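Cellulase CEL9M (PDB 1IA6) probably catalyses the endohydrolysis of beta-1,4-glucosidic linkages in cellulose, as a family 9 glycoside hydrolase that also binds zinc and calcium. Local coordinates at residues T8-K11 with D12-F16; T222-D226 with S227-T231; Q269-K273 with Q274-D278. All coordinates share one frame; numbering follows the deposited sequence. Where two conformers were deposited one is given.

Contact 1 of 3, residues T8-K11 with D12-F16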
loop_
_atom_site.group_PDB
_atom_site.type_symbol
_atom_site.label_atom_id
_atom_site.label_comp_id
_atom_site.label_asym_id
_atom_site.label_seq_id
_atom_site.Cartn_x
_atom_site.Cartn_y
_atom_site.Cartn_z
ATOM N N THR A 8 -17.901 -8.577 0.136
ATOM C CA THR A 8 -17.107 -9.671 -0.407
ATOM C C THR A 8 -15.835 -9.141 -1.061
ATOM O O THR A 8 -14.776 -9.758 -0.966
ATOM C CB THR A 8 -17.916 -10.488 -1.436
ATOM O OG1 THR A 8 -19.045 -11.084 -0.785
ATOM C CG2 THR A 8 -17.059 -11.595 -2.038
ATOM N N ALA A 9 -15.937 -7.994 -1.722
ATOM C CA ALA A 9 -14.769 -7.405 -2.369
ATOM C C ALA A 9 -13.735 -7.051 -1.302
ATOM O O ALA A 9 -12.538 -7.262 -1.493
ATOM C CB ALA A 9 -15.168 -6.159 -3.152
ATOM N N LEU A 10 -14.199 -6.509 -0.179
ATOM C CA LEU A 10 -13.294 -6.144 0.906
ATOM C C LEU A 10 -12.546 -7.376 1.405
ATOM O O LEU A 10 -11.320 -7.359 1.519
ATOM C CB LEU A 10 -14.065 -5.508 2.067
ATOM C CG LEU A 10 -13.213 -5.157 3.291
ATOM C CD1 LEU A 10 -12.117 -4.165 2.895
ATOM C CD2 LEU A 10 -14.098 -4.567 4.378
ATOM N N LYS A 11 -13.286 -8.442 1.699
ATOM C CA LYS A 11 -12.680 -9.681 2.174
ATOM C C LYS A 11 -11.617 -10.164 1.196
ATOM O O LYS A 11 -10.513 -10.532 1.597
ATOM C CB LYS A 11 -13.733 -10.779 2.335
ATOM C CG LYS A 11 -13.142 -12.099 2.833
ATOM C CD LYS A 11 -14.156 -13.239 2.831
ATOM C CE LYS A 11 -14.505 -13.679 1.418
ATOM N NZ LYS A 11 -15.409 -14.870 1.410
ATOM N N ASP A 12 -11.956 -10.167 -0.090
ATOM C CA ASP A 12 -11.013 -10.612 -1.108
ATOM C C ASP A 12 -9.764 -9.737 -1.175
ATOM O O ASP A 12 -8.662 -10.256 -1.278
ATOM C CB ASP A 12 -11.660 -10.623 -2.496
ATOM C CG ASP A 12 -12.722 -11.692 -2.651
ATOM O OD1 ASP A 12 -12.721 -12.675 -1.880
ATOM O OD2 ASP A 12 -13.555 -11.554 -3.569
ATOM N N SER A 13 -9.940 -8.418 -1.117
ATOM C CA SER A 13 -8.811 -7.489 -1.208
ATOM C C SER A 13 -7.809 -7.663 -0.069
ATOM O O SER A 13 -6.617 -7.387 -0.228
ATOM C CB SER A 13 -9.314 -6.038 -1.263
ATOM O OG SER A 13 -9.928 -5.648 -0.049
ATOM N N ILE A 14 -8.292 -8.125 1.079
ATOM C CA ILE A 14 -7.423 -8.355 2.231
ATOM C C ILE A 14 -6.716 -9.699 2.062
ATOM O O ILE A 14 -5.533 -9.834 2.362
ATOM C CB ILE A 14 -8.234 -8.380 3.537
ATOM C CG1 ILE A 14 -8.869 -7.009 3.776
ATOM C CG2 ILE A 14 -7.336 -8.789 4.704
ATOM C CD1 ILE A 14 -9.930 -7.009 4.865
ATOM N N ILE A 15 -7.459 -10.690 1.575
ATOM C CA ILE A 15 -6.924 -12.030 1.350
ATOM C C ILE A 15 -5.750 -12.025 0.372
ATOM O O ILE A 15 -4.818 -12.822 0.503
ATOM C CB ILE A 15 -8.036 -12.968 0.821
ATOM C CG1 ILE A 15 -8.883 -13.466 1.996
ATOM C CG2 ILE A 15 -7.438 -14.122 0.034
ATOM C CD1 ILE A 15 -10.192 -14.129 1.571
ATOM N N PHE A 16 -5.800 -11.125 -0.602
ATOM C CA PHE A 16 -4.738 -11.008 -1.599
ATOM C C PHE A 16 -3.333 -11.030 -1.000
ATOM O O PHE A 16 -2.442 -11.696 -1.517
ATOM C CB PHE A 16 -4.896 -9.708 -2.393
ATOM C CG PHE A 16 -3.660 -9.312 -3.147
ATOM C CD1 PHE A 16 -3.264 -10.015 -4.278
ATOM C CD2 PHE A 16 -2.863 -8.259 -2.699
ATOM C CE1 PHE A 16 -2.094 -9.680 -4.953
ATOM C CE2 PHE A 16 -1.693 -7.917 -3.365
ATOM C CZ PHE A 16 -1.306 -8.628 -4.494
#
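Ser13 reaches back to Leu10 because a chi1 of 67° tucks its OG between its own backbone N and carbonyl carbon, while in Leu10 CG is trans to N and a chi2 of 60° then brings CD1 near that hydroxyl. The outcome is a serine that bonds to its own helix: Ser13 OG donates to Leu10 O over 2.7 Å. It comes in from the flank of the carbonyl, at a C=O...O angle of 118°, and somewhat out of the carbonyl plane. Ile14 N approaches the same oxygen more nearly end-on and donates to Leu10 O at 3.2 Å, so one peptide oxygen is held by two donors. The other turns run regularly, with Asp12 N, Ser13 N and Ile15 N bonding to Thr8 O, Ala9 O and Lys11 O.

Around the same helix, side chains pair one turn apart. Leu10 CG lies 4.1 Å from Ile14 CD1. Lys11 runs alongside Ile15, its CG 3.8 Å from Ile15 CD1, and then bends at chi3 so that its CE passes 3.9 Å from Asp12 OD1. The ammonium stops short of a salt bridge, Lys11 NZ being 4.8 Å from Asp12 OD1. Asp12 flanks Thr8, whose CG2 sits 3.8 Å from Asp12 OD2 while its OG1 is hydrogen-bonded to Asp5.

Ala9, Leu10 and Ser13 face helix 413-429, touching Leu423, Ile427 and Val420, and Asn416 ND2 of that helix bonds to Ser13 O. The serine hydroxyl, buried in this helix-helix interface, thus has its proton used up by a carbonyl of its own helix. The opposite charges of Lys11 and Asp12 may attract each other weakly, with solvent probably screening part of it.

Contact 2 of 3, residues T222-D226 with S227-T231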
loop_
_atom_site.group_PDB
_atom_site.type_symbol
_atom_site.label_atom_id
_atom_site.label_comp_id
_atom_site.label_asym_id
_atom_site.label_seq_id
_atom_site.Cartn_x
_atom_site.Cartn_y
_atom_site.Cartn_z
ATOM N N THR A 222 -0.866 12.078 17.152
ATOM C CA THR A 222 -2.105 11.408 17.528
ATOM C C THR A 222 -1.875 10.377 18.638
ATOM O O THR A 222 -2.708 10.211 19.526
ATOM C CB THR A 222 -2.741 10.701 16.314
ATOM O OG1 THR A 222 -3.054 11.672 15.306
ATOM C CG2 THR A 222 -4.018 9.972 16.723
ATOM N N ALA A 223 -0.733 9.701 18.594
ATOM C CA ALA A 223 -0.429 8.681 19.589
ATOM C C ALA A 223 0.144 9.207 20.900
ATOM O O ALA A 223 -0.067 8.600 21.947
ATOM C CB ALA A 223 0.529 7.650 18.995
ATOM N N THR A 224 0.846 10.335 20.853
ATOM C CA THR A 224 1.489 10.874 22.055
ATOM C C THR A 224 0.944 12.190 22.610
ATOM O O THR A 224 1.228 12.540 23.755
ATOM C CB THR A 224 2.994 11.081 21.808
ATOM O OG1 THR A 224 3.176 12.152 20.871
ATOM C CG2 THR A 224 3.623 9.816 21.234
ATOM N N ASN A 225 0.173 12.915 21.807
ATOM C CA ASN A 225 -0.366 14.208 22.217
ATOM C C ASN A 225 0.765 15.208 22.462
ATOM O O ASN A 225 0.585 16.202 23.165
ATOM C CB ASN A 225 -1.223 14.073 23.481
ATOM C CG ASN A 225 -2.527 13.337 23.224
ATOM O OD1 ASN A 225 -3.326 13.743 22.378
ATOM N ND2 ASN A 225 -2.751 12.251 23.958
ATOM N N ASP A 226 1.929 14.940 21.878
ATOM C CA ASP A 226 3.088 15.819 22.014
ATOM C C ASP A 226 3.121 16.786 20.829
ATOM O O ASP A 226 3.452 16.394 19.713
ATOM C CB ASP A 226 4.378 14.995 22.036
ATOM C CG ASP A 226 5.607 15.842 22.300
ATOM O OD1 ASP A 226 5.566 17.062 22.038
ATOM O OD2 ASP A 226 6.623 15.282 22.760
ATOM N N SER A 227 2.789 18.049 21.091
ATOM C CA SER A 227 2.742 19.103 20.076
ATOM C C SER A 227 3.995 19.304 19.236
ATOM O O SER A 227 3.910 19.785 18.106
ATOM C CB SER A 227 2.387 20.444 20.731
ATOM O OG SER A 227 1.079 20.419 21.261
ATOM N N THR A 228 5.156 18.962 19.783
ATOM C CA THR A 228 6.408 19.136 19.058
ATOM C C THR A 228 6.380 18.451 17.699
ATOM O O THR A 228 7.003 18.923 16.750
ATOM C CB THR A 228 7.603 18.584 19.859
ATOM O OG1 THR A 228 7.359 17.215 20.199
ATOM C CG2 THR A 228 7.803 19.392 21.131
ATOM N N TYR A 229 5.660 17.338 17.603
ATOM C CA TYR A 229 5.578 16.620 16.338
ATOM C C TYR A 229 4.854 17.437 15.276
ATOM O O TYR A 229 5.176 17.347 14.091
ATOM C CB TYR A 229 4.872 15.277 16.534
ATOM C CG TYR A 229 5.725 14.257 17.253
ATOM C CD1 TYR A 229 6.894 13.765 16.669
ATOM C CD2 TYR A 229 5.371 13.786 18.516
ATOM C CE1 TYR A 229 7.689 12.834 17.324
ATOM C CE2 TYR A 229 6.159 12.852 19.183
ATOM C CZ TYR A 229 7.316 12.380 18.579
ATOM O OH TYR A 229 8.097 11.451 19.222
ATOM N N ILE A 230 3.873 18.233 15.690
ATOM C CA ILE A 230 3.140 19.049 14.727
ATOM C C ILE A 230 4.012 20.228 14.309
ATOM O O ILE A 230 3.942 20.692 13.174
ATOM C CB ILE A 230 1.793 19.545 15.309
ATOM C CG1 ILE A 230 0.905 18.341 15.648
ATOM C CG2 ILE A 230 1.082 20.454 14.308
ATOM C CD1 ILE A 230 0.645 17.383 14.479
ATOM N N THR A 231 4.843 20.709 15.228
ATOM C CA THR A 231 5.742 21.806 14.906
ATOM C C THR A 231 6.669 21.298 13.796
ATOM O O THR A 231 6.939 22.014 12.833
ATOM C CB THR A 231 6.569 22.235 16.143
ATOM O OG1 THR A 231 5.683 22.706 17.168
ATOM C CG2 THR A 231 7.541 23.346 15.782
HETATM O O HOH W 1 2.323 18.949 23.680
#
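Asp226 and Thr228 form the tight part of the corner between helix 210-224 and helix 228-236: Asp226 OD1 takes two bonds, from Thr228 OG1 at 2.6 Å and Thr228 N at 3.0 Å. Both donors approach from the same face of the carboxylate, the hydroxyl from well above its plane. A trans chi1 (-175°) turns the Asp226 carboxylate forward to cap the start of helix 228-236, and Tyr229 N closes the first turn on Asp226 O at 3.2 Å.

On the preceding helix end, Thr224 closes helix 210-224 with an ST turn, Asp226 N donating to Thr224 OG1 over 3.2 Å. The same hydroxyl, also hydrogen-bonded to Leu220 O, meets the edge of the tyrosine near the ring plane, 3.5 Å from Tyr229 CE2. Lys185 of helix 174-193 touches both Thr224 and Tyr229.

The backbone from Asn225 to Ser227 is looser, bridged by a water rather than a direct bond. Asn225, with positive phi, breaks the helix and is exposed, as is Ser227. The water accepts from Ser227 N at 2.8 Å and donates to Asn225 O at 3.3 Å. The carboxylate, placed at the N-terminal end of a helix, is probably stabilised in its charged form by the two donors and the helix dipole.

Contact 3 of 3, residues Q269-K273 with Q274-D278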
loop_
_atom_site.group_PDB
_atom_site.type_symbol
_atom_site.label_atom_id
_atom_site.label_comp_id
_atom_site.label_asym_id
_atom_site.label_seq_id
_atom_site.Cartn_x
_atom_site.Cartn_y
_atom_site.Cartn_z
ATOM N N GLN A 269 -6.952 18.773 9.711
ATOM C CA GLN A 269 -7.747 18.254 10.819
ATOM C C GLN A 269 -7.155 18.623 12.174
ATOM O O GLN A 269 -7.874 19.014 13.095
ATOM C CB GLN A 269 -7.843 16.730 10.701
ATOM C CG GLN A 269 -8.730 16.058 11.732
ATOM C CD GLN A 269 -8.840 14.562 11.501
ATOM O OE1 GLN A 269 -8.605 14.075 10.394
ATOM N NE2 GLN A 269 -9.214 13.828 12.541
ATOM N N ILE A 270 -5.837 18.502 12.280
ATOM C CA ILE A 270 -5.119 18.789 13.515
ATOM C C ILE A 270 -4.859 20.265 13.826
ATOM O O ILE A 270 -4.965 20.679 14.982
ATOM C CB ILE A 270 -3.768 18.036 13.517
ATOM C CG1 ILE A 270 -4.025 16.527 13.466
ATOM C CG2 ILE A 270 -2.950 18.395 14.749
ATOM C CD1 ILE A 270 -2.772 15.704 13.258
ATOM N N THR A 271 -4.525 21.052 12.808
ATOM C CA THR A 271 -4.216 22.469 13.004
ATOM C C THR A 271 -5.347 23.422 12.638
ATOM O O THR A 271 -5.394 24.550 13.128
ATOM C CB THR A 271 -2.992 22.889 12.178
ATOM O OG1 THR A 271 -3.350 22.937 10.790
ATOM C CG2 THR A 271 -1.854 21.901 12.369
ATOM N N GLY A 272 -6.237 22.975 11.761
ATOM C CA GLY A 272 -7.343 23.811 11.336
ATOM C C GLY A 272 -6.922 24.960 10.435
ATOM O O GLY A 272 -7.746 25.810 10.089
ATOM N N LYS A 273 -5.651 24.986 10.038
ATOM C CA LYS A 273 -5.138 26.059 9.186
ATOM C C LYS A 273 -5.668 26.039 7.755
ATOM O O LYS A 273 -5.779 24.985 7.131
ATOM C CB LYS A 273 -3.612 26.035 9.168
ATOM C CG LYS A 273 -2.969 26.465 10.476
ATOM C CD LYS A 273 -1.465 26.568 10.315
ATOM C CE LYS A 273 -0.791 27.037 11.585
ATOM N NZ LYS A 273 0.679 27.137 11.394
ATOM N N GLN A 274 -5.971 27.226 7.239
ATOM C CA GLN A 274 -6.514 27.375 5.892
ATOM C C GLN A 274 -5.612 26.854 4.779
ATOM O O GLN A 274 -6.100 26.306 3.793
ATOM C CB GLN A 274 -6.842 28.847 5.621
ATOM C CG GLN A 274 -7.662 29.080 4.357
ATOM C CD GLN A 274 -9.005 28.371 4.398
ATOM O OE1 GLN A 274 -9.711 28.420 5.406
ATOM N NE2 GLN A 274 -9.369 27.718 3.299
ATOM N N ILE A 275 -4.305 27.025 4.942
ATOM C CA ILE A 275 -3.347 26.576 3.937
ATOM C C ILE A 275 -3.516 25.095 3.594
ATOM O O ILE A 275 -3.402 24.705 2.433
ATOM C CB ILE A 275 -1.894 26.820 4.403
ATOM C CG1 ILE A 275 -0.916 26.369 3.315
ATOM C CG2 ILE A 275 -1.633 26.086 5.711
ATOM C CD1 ILE A 275 0.535 26.643 3.637
ATOM N N TYR A 276 -3.793 24.277 4.606
ATOM C CA TYR A 276 -3.971 22.840 4.399
ATOM C C TYR A 276 -5.346 22.546 3.816
ATOM O O TYR A 276 -5.499 21.647 2.989
ATOM C CB TYR A 276 -3.772 22.080 5.716
ATOM C CG TYR A 276 -2.434 22.370 6.349
ATOM C CD1 TYR A 276 -1.254 22.205 5.624
ATOM C CD2 TYR A 276 -2.344 22.868 7.649
ATOM C CE1 TYR A 276 -0.022 22.534 6.170
ATOM C CE2 TYR A 276 -1.113 23.202 8.208
ATOM C CZ TYR A 276 0.042 23.034 7.460
ATOM O OH TYR A 276 1.258 23.391 7.983
ATOM N N LYS A 277 -6.350 23.308 4.238
ATOM C CA LYS A 277 -7.695 23.114 3.710
ATOM C C LYS A 277 -7.699 23.460 2.223
ATOM O O LYS A 277 -8.355 22.790 1.428
ATOM C CB LYS A 277 -8.706 23.993 4.451
ATOM C CG LYS A 277 -8.904 23.614 5.908
ATOM C CD LYS A 277 -9.914 24.531 6.576
ATOM C CE LYS A 277 -10.143 24.134 8.022
ATOM N NZ LYS A 277 -11.080 25.073 8.705
ATOM N N ASP A 278 -6.962 24.503 1.848
ATOM C CA ASP A 278 -6.894 24.905 0.447
ATOM C C ASP A 278 -6.167 23.860 -0.398
ATOM O O ASP A 278 -6.526 23.626 -1.551
ATOM C CB ASP A 278 -6.184 26.255 0.294
ATOM C CG ASP A 278 -7.005 27.418 0.830
ATOM O OD1 ASP A 278 -8.243 27.287 0.932
ATOM O OD2 ASP A 278 -6.409 28.471 1.132
#
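Lys273 packs along Tyr276, the lysine chain running beside the tyrosine. Its CB lies 3.7 Å from Tyr276 CD2, oblique to the ring, and 4.0 Å from Ile275 CG2, a methyl that covers one ring face 3.6 Å above its centre. From there the lysine leaves with chi1 near -70° and is fully extended. CG carries the chain to CD, 4.0 Å from Tyr276 CE2, and CE takes it on to NZ, which forms a salt bridge with Glu234 of helix 228-236. Tyr276 OH hydrogen-bonds to the same oxygen, Glu234 OE1.

Thr271 meets the ring at its edge, near the plane, with OG1 3.3 Å from Tyr276 CD2. Thr271 OG1 is hydrogen-bonded to Leu267 O, its main partner, and also accepts from Lys273 N over 3.2 Å, an ST turn that spans Gly272, whose positive phi ends helix 260-271.

Tyr276 N and Lys277 N each make a weak bond to Lys273 O, at the N-cap position. Lys277 CE comes within 3.6 Å of Gly272 O. At the start of the helix Gln274 NE2 donates to Asp278 OD1, one turn on, at 2.7 Å. The shared acceptor ties the ends of Lys273 and Tyr276 together, and probably fixes the ring against Thr271.

In the fold
Contacts 2 and 3 are two versions of one corner: a threonine ends a helix, its hydroxyl accepts from the backbone N two residues on, and a tyrosine early in the next helix sets its ring edge against that hydroxyl. The centres of contacts 2 and 3 are about 16 Å apart and they touch, Ile230 CD1 lying 3.7 Å from Ile270 CG2. Contact 1 sits within one helix of the same catalytic module, whose family 9 fold is an (alpha/alpha)6 barrel; the centres of contacts 1 and 2 are about 34 Å apart. The Ala9 side chain is about 12 Å from the bound nickel; that of Tyr276 is about 11 Å from that of Asp211, a calcium ligand. None includes the predicted catalytic Asp401 and Glu410.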